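Local coordinates for putative trimethylamine methyltransferase (Rhizobium meliloti, PDB 4YYC), which probably acts as a methyltransferase, as expected from its membership of the trimethylamine methyltransferase family, at residues 287-290 with 291-295. Numbering follows the deposited sequence.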
# COMPACT_ATOMS: atom_id res chain seq x y z
N ALA A 287 -9.16 -3.70 -18.78
CA ALA A 287 -9.18 -4.85 -19.64
C ALA A 287 -8.57 -4.60 -21.03
O ALA A 287 -7.82 -5.43 -21.53
CB ALA A 287 -10.56 -5.40 -19.80
N GLY A 288 -8.85 -3.44 -21.62
CA GLY A 288 -8.26 -3.12 -22.91
C GLY A 288 -6.76 -2.92 -22.85
O GLY A 288 -6.04 -3.35 -23.77
N THR A 289 -6.31 -2.28 -21.78
CA THR A 289 -4.90 -2.08 -21.54
C THR A 289 -4.19 -3.45 -21.40
O THR A 289 -3.15 -3.66 -22.01
CB THR A 289 -4.67 -1.20 -20.30
OG1 THR A 289 -5.13 0.13 -20.59
CG2 THR A 289 -3.21 -1.14 -19.88
N LEU A 290 -4.74 -4.34 -20.58
CA LEU A 290 -4.15 -5.66 -20.42
C LEU A 290 -4.06 -6.44 -21.73
O LEU A 290 -3.10 -7.16 -21.96
CB LEU A 290 -4.94 -6.53 -19.44
CG LEU A 290 -4.68 -6.19 -17.99
CD1 LEU A 290 -5.64 -6.96 -17.12
CD2 LEU A 290 -3.23 -6.47 -17.59
N THR A 291 -5.11 -6.38 -22.54
CA THR A 291 -5.10 -7.07 -23.81
C THR A 291 -3.95 -6.55 -24.68
O THR A 291 -3.22 -7.32 -25.31
CB THR A 291 -6.46 -6.82 -24.50
OG1 THR A 291 -7.47 -7.37 -23.64
CG2 THR A 291 -6.51 -7.45 -25.82
N GLN A 292 -3.83 -5.23 -24.76
CA GLN A 292 -2.76 -4.65 -25.58
C GLN A 292 -1.37 -5.02 -25.05
O GLN A 292 -0.46 -5.36 -25.80
CB GLN A 292 -2.89 -3.15 -25.69
CG GLN A 292 -2.08 -2.57 -26.83
CD GLN A 292 -2.11 -1.05 -26.74
OE1 GLN A 292 -3.13 -0.46 -26.99
NE2 GLN A 292 -1.00 -0.43 -26.33
N ILE A 293 -1.22 -4.93 -23.74
CA ILE A 293 0.02 -5.34 -23.10
C ILE A 293 0.41 -6.77 -23.46
O ILE A 293 1.55 -7.04 -23.85
CB ILE A 293 -0.06 -5.19 -21.56
CG1 ILE A 293 0.02 -3.70 -21.20
CG2 ILE A 293 1.07 -5.95 -20.89
CD1 ILE A 293 -0.41 -3.45 -19.76
N LEU A 294 -0.54 -7.68 -23.34
CA LEU A 294 -0.25 -9.08 -23.57
C LEU A 294 0.14 -9.30 -25.04
O LEU A 294 1.08 -10.06 -25.32
CB LEU A 294 -1.43 -9.97 -23.14
CG LEU A 294 -1.25 -11.47 -23.38
CD1 LEU A 294 -0.01 -12.00 -22.66
CD2 LEU A 294 -2.52 -12.20 -22.91
N ALA A 295 -0.54 -8.62 -25.96
CA ALA A 295 -0.19 -8.73 -27.41
C ALA A 295 1.23 -8.23 -27.67
O ALA A 295 2.02 -8.92 -28.31
CB ALA A 295 -1.20 -7.95 -28.24
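T291 and A287 meet one turn apart near the start of helix 286-307, an alpha helix that makes the crossover of a beta-alpha-beta unit between parallel strands 269-277 and 313-322. Every residue that takes part in the contact is buried. Backbone hydrogen bonds of the i to i+4 kind hold the turn. T291 N binds A287 O at 3.0 Å, and Q292 N binds G288 O at 3.1 Å. I293 N to T289 O is the straightest, with an N-H...O angle of 170°. L294 N binds L290 O at 3.0 Å, and A295 N continues the pattern on T291 O.

A287 O takes a second hydrogen bond, from the hydroxyl of T291. The first torsion of T291, -61°, sets OG1 beside its own backbone N and anti to the carbonyl carbon. From there T291 OG1 reaches back to A287 O at 2.9 Å. The amide and the hydroxyl approach this oxygen from opposite faces of the carbonyl plane. A valine here would probably leave A287 O with the backbone amide as its one remaining donor of the two, and put a methyl in the buried spot of the hydroxyl.

Other polar ends turn elsewhere. T289 OG1 bonds to S278, S282 and the carbonyl of T285. Q292 NE2 bonds to the carbonyl of M281 and to E296.

The nonpolar contact joins T289 and I293, whose side chains cross at a slant. V339 of helix 334-350 packs on both, while F315 and T317 of strand 313-322 meet I293. On another side, I62 and N65 of helix 56-73 and I436 of the second subunit pack on T291. In the T289-I293 pair, methyl meets methyl: T289 CG2 lies 3.6 Å from I293 CD1.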